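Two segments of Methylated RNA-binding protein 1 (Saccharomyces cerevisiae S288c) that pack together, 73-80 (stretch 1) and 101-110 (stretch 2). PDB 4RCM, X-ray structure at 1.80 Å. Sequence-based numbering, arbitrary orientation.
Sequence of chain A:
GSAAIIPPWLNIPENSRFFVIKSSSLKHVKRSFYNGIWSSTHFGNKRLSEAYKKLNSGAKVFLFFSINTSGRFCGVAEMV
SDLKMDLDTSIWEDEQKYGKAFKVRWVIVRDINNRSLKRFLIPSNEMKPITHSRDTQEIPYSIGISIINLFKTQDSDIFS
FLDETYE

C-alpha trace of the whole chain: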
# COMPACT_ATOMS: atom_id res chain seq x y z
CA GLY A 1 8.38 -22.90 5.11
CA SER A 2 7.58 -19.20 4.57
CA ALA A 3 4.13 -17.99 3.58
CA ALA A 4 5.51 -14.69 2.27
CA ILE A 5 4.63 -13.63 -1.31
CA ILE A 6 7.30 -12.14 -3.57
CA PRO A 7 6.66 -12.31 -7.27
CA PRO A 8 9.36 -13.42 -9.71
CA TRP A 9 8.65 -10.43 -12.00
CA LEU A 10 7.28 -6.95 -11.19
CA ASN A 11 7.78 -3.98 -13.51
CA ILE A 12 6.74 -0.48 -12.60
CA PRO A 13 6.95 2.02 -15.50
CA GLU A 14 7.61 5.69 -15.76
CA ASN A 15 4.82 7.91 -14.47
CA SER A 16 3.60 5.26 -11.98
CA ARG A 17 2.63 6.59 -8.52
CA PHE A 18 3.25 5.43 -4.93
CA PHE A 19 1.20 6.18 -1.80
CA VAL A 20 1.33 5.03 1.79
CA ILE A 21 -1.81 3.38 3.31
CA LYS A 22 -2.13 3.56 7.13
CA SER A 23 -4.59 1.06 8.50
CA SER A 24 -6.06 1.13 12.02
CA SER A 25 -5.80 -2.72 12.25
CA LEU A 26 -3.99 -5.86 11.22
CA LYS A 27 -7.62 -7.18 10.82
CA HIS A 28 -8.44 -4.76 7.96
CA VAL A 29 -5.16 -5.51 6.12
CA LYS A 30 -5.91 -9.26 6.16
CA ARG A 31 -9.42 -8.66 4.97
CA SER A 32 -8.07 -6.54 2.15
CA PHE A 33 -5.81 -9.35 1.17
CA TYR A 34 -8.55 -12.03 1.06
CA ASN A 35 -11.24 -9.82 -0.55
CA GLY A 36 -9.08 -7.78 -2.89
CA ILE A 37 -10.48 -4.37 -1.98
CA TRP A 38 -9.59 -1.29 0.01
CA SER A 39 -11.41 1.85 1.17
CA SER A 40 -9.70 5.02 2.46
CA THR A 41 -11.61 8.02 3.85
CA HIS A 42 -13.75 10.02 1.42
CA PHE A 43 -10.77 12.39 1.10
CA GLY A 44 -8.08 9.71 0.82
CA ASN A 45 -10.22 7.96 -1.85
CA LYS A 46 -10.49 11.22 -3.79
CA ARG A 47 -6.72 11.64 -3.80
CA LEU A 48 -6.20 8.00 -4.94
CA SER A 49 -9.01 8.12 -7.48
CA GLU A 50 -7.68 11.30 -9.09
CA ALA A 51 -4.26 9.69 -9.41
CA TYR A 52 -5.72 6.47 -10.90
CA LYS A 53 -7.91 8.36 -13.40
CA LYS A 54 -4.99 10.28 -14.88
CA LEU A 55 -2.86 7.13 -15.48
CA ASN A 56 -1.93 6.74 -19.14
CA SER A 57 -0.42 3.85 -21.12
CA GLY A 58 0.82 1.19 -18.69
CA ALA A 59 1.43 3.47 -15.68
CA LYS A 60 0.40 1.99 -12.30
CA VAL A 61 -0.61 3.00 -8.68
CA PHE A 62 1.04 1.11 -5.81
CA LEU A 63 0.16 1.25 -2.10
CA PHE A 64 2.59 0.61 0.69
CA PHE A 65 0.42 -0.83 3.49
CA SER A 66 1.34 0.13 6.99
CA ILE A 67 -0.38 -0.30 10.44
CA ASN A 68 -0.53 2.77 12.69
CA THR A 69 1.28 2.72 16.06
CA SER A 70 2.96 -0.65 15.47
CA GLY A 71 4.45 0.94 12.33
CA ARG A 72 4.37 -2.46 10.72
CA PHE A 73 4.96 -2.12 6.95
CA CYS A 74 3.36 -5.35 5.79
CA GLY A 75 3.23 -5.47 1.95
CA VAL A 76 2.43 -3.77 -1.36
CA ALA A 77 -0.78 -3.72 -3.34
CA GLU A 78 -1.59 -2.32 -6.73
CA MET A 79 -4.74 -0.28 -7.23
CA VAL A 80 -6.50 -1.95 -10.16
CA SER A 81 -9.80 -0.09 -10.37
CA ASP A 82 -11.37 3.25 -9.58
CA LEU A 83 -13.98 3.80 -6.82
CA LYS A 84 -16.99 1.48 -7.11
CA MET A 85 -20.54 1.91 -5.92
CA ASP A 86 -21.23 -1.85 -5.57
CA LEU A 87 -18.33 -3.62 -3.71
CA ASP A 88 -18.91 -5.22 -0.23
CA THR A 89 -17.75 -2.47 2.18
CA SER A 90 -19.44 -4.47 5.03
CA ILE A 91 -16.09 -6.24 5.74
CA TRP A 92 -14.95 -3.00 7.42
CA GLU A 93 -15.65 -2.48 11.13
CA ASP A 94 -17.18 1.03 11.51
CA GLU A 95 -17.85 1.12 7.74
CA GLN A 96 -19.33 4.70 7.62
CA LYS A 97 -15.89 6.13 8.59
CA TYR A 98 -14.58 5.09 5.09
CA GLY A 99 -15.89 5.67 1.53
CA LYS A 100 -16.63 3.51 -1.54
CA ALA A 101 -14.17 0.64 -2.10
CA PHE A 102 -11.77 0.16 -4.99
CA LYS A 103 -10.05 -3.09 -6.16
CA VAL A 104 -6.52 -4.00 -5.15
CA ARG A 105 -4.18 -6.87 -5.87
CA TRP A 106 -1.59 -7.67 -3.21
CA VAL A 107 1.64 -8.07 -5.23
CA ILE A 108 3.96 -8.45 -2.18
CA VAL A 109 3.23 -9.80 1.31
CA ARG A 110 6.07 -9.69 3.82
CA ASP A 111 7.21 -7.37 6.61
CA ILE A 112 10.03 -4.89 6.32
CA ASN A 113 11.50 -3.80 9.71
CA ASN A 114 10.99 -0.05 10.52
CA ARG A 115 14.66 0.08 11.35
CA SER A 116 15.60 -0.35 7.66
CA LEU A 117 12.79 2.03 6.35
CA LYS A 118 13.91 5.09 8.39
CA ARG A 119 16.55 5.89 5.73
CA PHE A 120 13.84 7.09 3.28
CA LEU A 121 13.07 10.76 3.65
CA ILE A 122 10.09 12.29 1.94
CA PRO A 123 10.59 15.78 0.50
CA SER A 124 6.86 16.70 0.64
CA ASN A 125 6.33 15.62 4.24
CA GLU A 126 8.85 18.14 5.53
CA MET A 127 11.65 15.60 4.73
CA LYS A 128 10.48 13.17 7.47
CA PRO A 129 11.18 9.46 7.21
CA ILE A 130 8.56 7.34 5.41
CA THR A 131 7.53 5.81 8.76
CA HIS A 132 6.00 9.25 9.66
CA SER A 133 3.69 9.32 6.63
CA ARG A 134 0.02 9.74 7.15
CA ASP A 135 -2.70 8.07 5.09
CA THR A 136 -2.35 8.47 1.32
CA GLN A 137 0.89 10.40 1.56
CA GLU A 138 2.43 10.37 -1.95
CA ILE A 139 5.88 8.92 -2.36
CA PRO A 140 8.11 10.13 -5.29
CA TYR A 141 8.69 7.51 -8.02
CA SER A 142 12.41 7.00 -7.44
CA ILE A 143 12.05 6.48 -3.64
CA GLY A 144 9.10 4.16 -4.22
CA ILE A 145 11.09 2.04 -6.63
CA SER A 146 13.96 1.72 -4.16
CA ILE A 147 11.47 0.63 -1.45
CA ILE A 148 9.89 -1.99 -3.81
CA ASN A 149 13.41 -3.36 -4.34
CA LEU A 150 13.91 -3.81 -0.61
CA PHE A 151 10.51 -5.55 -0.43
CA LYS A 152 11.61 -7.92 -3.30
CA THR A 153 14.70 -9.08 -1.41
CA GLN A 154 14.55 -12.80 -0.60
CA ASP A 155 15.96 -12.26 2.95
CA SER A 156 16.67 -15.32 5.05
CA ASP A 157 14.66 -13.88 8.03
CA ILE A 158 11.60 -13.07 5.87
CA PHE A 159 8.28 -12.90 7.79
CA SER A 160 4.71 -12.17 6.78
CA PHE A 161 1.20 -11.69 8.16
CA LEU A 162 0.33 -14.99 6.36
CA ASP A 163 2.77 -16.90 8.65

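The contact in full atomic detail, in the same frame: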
# COMPACT_ATOMS: atom_id res chain seq x y z
N PHE A 73 5.16 -2.28 8.40
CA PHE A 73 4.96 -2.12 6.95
C PHE A 73 4.81 -3.54 6.48
O PHE A 73 5.76 -4.29 6.61
CB PHE A 73 6.13 -1.39 6.24
CG PHE A 73 5.96 0.14 6.21
CD1 PHE A 73 6.14 0.89 7.38
CD2 PHE A 73 5.60 0.81 5.03
CE1 PHE A 73 5.96 2.29 7.35
CE2 PHE A 73 5.43 2.20 5.01
CZ PHE A 73 5.60 2.93 6.17
N CYS A 74 3.62 -3.92 6.02
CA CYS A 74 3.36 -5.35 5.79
C CYS A 74 3.10 -5.88 4.32
O CYS A 74 2.88 -7.07 4.12
CB CYS A 74 2.33 -5.86 6.76
SG CYS A 74 0.89 -4.85 6.95
N GLY A 75 3.16 -5.01 3.33
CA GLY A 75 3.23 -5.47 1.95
C GLY A 75 2.79 -4.38 0.99
O GLY A 75 2.63 -3.25 1.38
N VAL A 76 2.68 -4.77 -0.27
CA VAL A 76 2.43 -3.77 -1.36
C VAL A 76 1.26 -4.25 -2.18
O VAL A 76 1.21 -5.37 -2.58
CB VAL A 76 3.68 -3.60 -2.22
CG1 VAL A 76 3.52 -2.42 -3.15
CG2 VAL A 76 4.95 -3.41 -1.34
N ALA A 77 0.32 -3.36 -2.48
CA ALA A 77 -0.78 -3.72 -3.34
C ALA A 77 -0.86 -2.71 -4.46
O ALA A 77 -0.41 -1.53 -4.31
CB ALA A 77 -2.10 -3.71 -2.59
N GLU A 78 -1.37 -3.19 -5.58
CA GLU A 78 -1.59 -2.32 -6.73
C GLU A 78 -3.03 -2.01 -6.72
O GLU A 78 -3.83 -2.92 -6.48
CB GLU A 78 -1.23 -3.05 -8.02
CG GLU A 78 -1.22 -2.14 -9.26
CD GLU A 78 -0.91 -2.84 -10.58
OE1 GLU A 78 -0.63 -4.06 -10.63
OE2 GLU A 78 -1.02 -2.16 -11.61
N MET A 79 -3.37 -0.73 -6.98
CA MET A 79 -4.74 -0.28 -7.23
C MET A 79 -5.13 -0.61 -8.67
O MET A 79 -4.46 -0.17 -9.63
CB MET A 79 -4.84 1.27 -6.97
CG MET A 79 -6.18 1.88 -7.24
SD MET A 79 -6.11 3.65 -6.88
CE MET A 79 -7.85 4.09 -7.10
N VAL A 80 -6.20 -1.38 -8.86
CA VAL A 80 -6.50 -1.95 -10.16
C VAL A 80 -7.91 -1.61 -10.61
O VAL A 80 -8.42 -2.16 -11.57
CB VAL A 80 -6.21 -3.51 -10.24
CG1 VAL A 80 -4.74 -3.81 -10.00
CG2 VAL A 80 -7.05 -4.31 -9.29
N ALA A 101 -15.43 1.38 -1.96
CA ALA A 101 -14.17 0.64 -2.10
C ALA A 101 -13.60 0.72 -3.54
O ALA A 101 -14.29 1.07 -4.49
CB ALA A 101 -14.36 -0.79 -1.65
N PHE A 102 -12.33 0.38 -3.69
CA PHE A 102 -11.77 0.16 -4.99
C PHE A 102 -11.01 -1.17 -4.97
O PHE A 102 -10.63 -1.63 -3.89
CB PHE A 102 -10.90 1.35 -5.45
CG PHE A 102 -9.77 1.67 -4.52
CD1 PHE A 102 -8.59 0.95 -4.58
CD2 PHE A 102 -9.91 2.67 -3.59
CE1 PHE A 102 -7.55 1.23 -3.70
CE2 PHE A 102 -8.87 2.97 -2.71
CZ PHE A 102 -7.69 2.24 -2.75
N LYS A 103 -10.74 -1.77 -6.14
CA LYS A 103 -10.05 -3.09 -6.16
C LYS A 103 -8.55 -2.94 -6.01
O LYS A 103 -7.94 -1.98 -6.53
CB LYS A 103 -10.37 -3.83 -7.43
CG LYS A 103 -11.85 -4.15 -7.60
CD LYS A 103 -12.18 -4.57 -9.02
CE LYS A 103 -13.66 -4.83 -9.19
NZ LYS A 103 -13.94 -5.68 -10.38
N VAL A 104 -7.96 -3.93 -5.32
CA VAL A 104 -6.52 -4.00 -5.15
C VAL A 104 -6.06 -5.42 -5.39
O VAL A 104 -6.82 -6.35 -5.17
CB VAL A 104 -6.01 -3.51 -3.75
CG1 VAL A 104 -6.50 -2.07 -3.53
CG2 VAL A 104 -6.47 -4.43 -2.63
N ARG A 105 -4.82 -5.57 -5.82
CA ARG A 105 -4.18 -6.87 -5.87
C ARG A 105 -2.84 -6.84 -5.10
O ARG A 105 -1.94 -6.07 -5.40
CB ARG A 105 -3.97 -7.31 -7.31
CG ARG A 105 -5.26 -7.37 -8.17
CD ARG A 105 -6.12 -8.67 -7.98
NE ARG A 105 -7.43 -8.71 -8.71
CZ ARG A 105 -8.62 -8.25 -8.26
NH1 ARG A 105 -8.76 -7.63 -7.05
NH2 ARG A 105 -9.70 -8.39 -9.02
N TRP A 106 -2.74 -7.68 -4.11
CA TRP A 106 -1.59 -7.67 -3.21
C TRP A 106 -0.47 -8.33 -4.00
O TRP A 106 -0.57 -9.51 -4.32
CB TRP A 106 -1.95 -8.41 -1.92
CG TRP A 106 -2.69 -7.52 -0.96
CD1 TRP A 106 -3.99 -7.08 -1.07
CD2 TRP A 106 -2.13 -6.82 0.15
NE1 TRP A 106 -4.27 -6.23 -0.04
CE2 TRP A 106 -3.15 -6.06 0.72
CE3 TRP A 106 -0.87 -6.79 0.73
CZ2 TRP A 106 -2.95 -5.27 1.86
CZ3 TRP A 106 -0.68 -6.01 1.86
CH2 TRP A 106 -1.71 -5.26 2.40
N VAL A 107 0.50 -7.55 -4.44
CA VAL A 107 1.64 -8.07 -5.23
C VAL A 107 2.73 -8.64 -4.32
O VAL A 107 3.35 -9.65 -4.66
CB VAL A 107 2.23 -7.03 -6.23
CG1 VAL A 107 1.22 -6.69 -7.32
CG2 VAL A 107 2.64 -5.74 -5.52
N ILE A 108 2.94 -8.00 -3.16
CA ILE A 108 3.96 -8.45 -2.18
C ILE A 108 3.42 -8.53 -0.76
O ILE A 108 2.81 -7.61 -0.26
CB ILE A 108 5.21 -7.52 -2.17
CG1 ILE A 108 5.92 -7.55 -3.50
CG2 ILE A 108 6.20 -7.91 -1.03
CD1 ILE A 108 6.82 -6.34 -3.75
N VAL A 109 3.73 -9.63 -0.04
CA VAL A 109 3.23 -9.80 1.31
C VAL A 109 4.39 -10.30 2.13
O VAL A 109 4.81 -11.43 1.92
CB VAL A 109 2.08 -10.82 1.39
CG1 VAL A 109 1.64 -11.04 2.84
CG2 VAL A 109 0.91 -10.37 0.54
N ARG A 110 4.96 -9.41 2.94
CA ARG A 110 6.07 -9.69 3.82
C ARG A 110 6.33 -8.41 4.61
O ARG A 110 6.03 -7.33 4.16
CB ARG A 110 7.35 -10.10 3.09
CG ARG A 110 7.87 -9.14 2.01
CD ARG A 110 8.93 -8.11 2.45
NE ARG A 110 10.00 -8.66 3.31
CZ ARG A 110 11.21 -9.06 2.91
NH1 ARG A 110 11.58 -9.06 1.62
NH2 ARG A 110 12.04 -9.52 3.81

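The antiparallel pairing of these two strands is broken by a beta bulge, in which one carbonyl serves two successive amides. Val 76 O accepts from Val 107 N at 3.0 Å and from Ile 108 N at 3.2 Å; the second bond is almost straight, with an angle of 176° at the hydrogen, and the first is more bent, at 133°. Val 107 is the extra residue. Its phi and psi of -84° and -35° depart from extended values, so that Val 76 pairs with Ile 108 while the next residue, Ala 77, pairs with Trp 106. The CA-to-CB bond of Val 107 consequently points sideways, yet its side chain still packs on the neighbouring strand, with Val 107 CG2 lying 4.1 Å from Val 76 CB. A branched, apolar residue therefore turns even the irregular position into a hydrophobic contact.

Beyond the bulge the ladder is regular. Glu 78 and Arg 105 form a hydrogen-bonded pair, Glu 78 N to Arg 105 O and Arg 105 N to Glu 78 O, both at 2.9 Å, and Val 80 N continues the series to Lys 103 O at 3.0 Å. On the other side of the bulge, Val 76 N donates to Ile 108 O at 2.8 Å, whereas the bond from Arg 110 N to Cys 74 O is weak, at 3.3 Å and 140°.

Gly 75 sits opposite Val 109, where the strands come so close that Gly 75 CA is 3.1 Å from Ile 108 O. A beta carbon on Gly 75 would fall 2.2 Å from Ile 108 O, a clear clash, and would crowd the Trp 106 ring as well. The backbone angles of Gly 75, 159° and -173°, call for glycine in their own right, since a side chain would be jammed against the preceding carbonyl.

Ala 77 CA and Trp 106 CA approach to 4.0 Å, and the small methyl fits between backbone and ring. Ala 77 CB lies 4.0 Å from the centroid of the five-membered ring of Trp 106, only 1° off its normal, a CH-pi contact made squarely over the face. Ala 77 CB is also 4.1 Å from Val 104 CB, joining the indole to the next apolar residue on this side of the sheet.

Met 79 suits its place through the length of its unbranched chain. All three of its chi angles are t, and the extended chain runs along Phe 102: Met 79 CG is 3.7 Å from Phe 102 CD1, and Met 79 CE stands 4.2 Å from the Phe 102 ring centroid, over the face.

On the other side of the sheet, Val 76 CG2 meets Ile 108 CB at 4.2 Å. Arg 105, at an exposed position, packs on Val 80, with Arg 105 CG 3.7 Å from Val 80 CG2, and this methyl also lies over one face of the guanidinium. Arg 105 NH1 donates to Val 104 O at 3.0 Å.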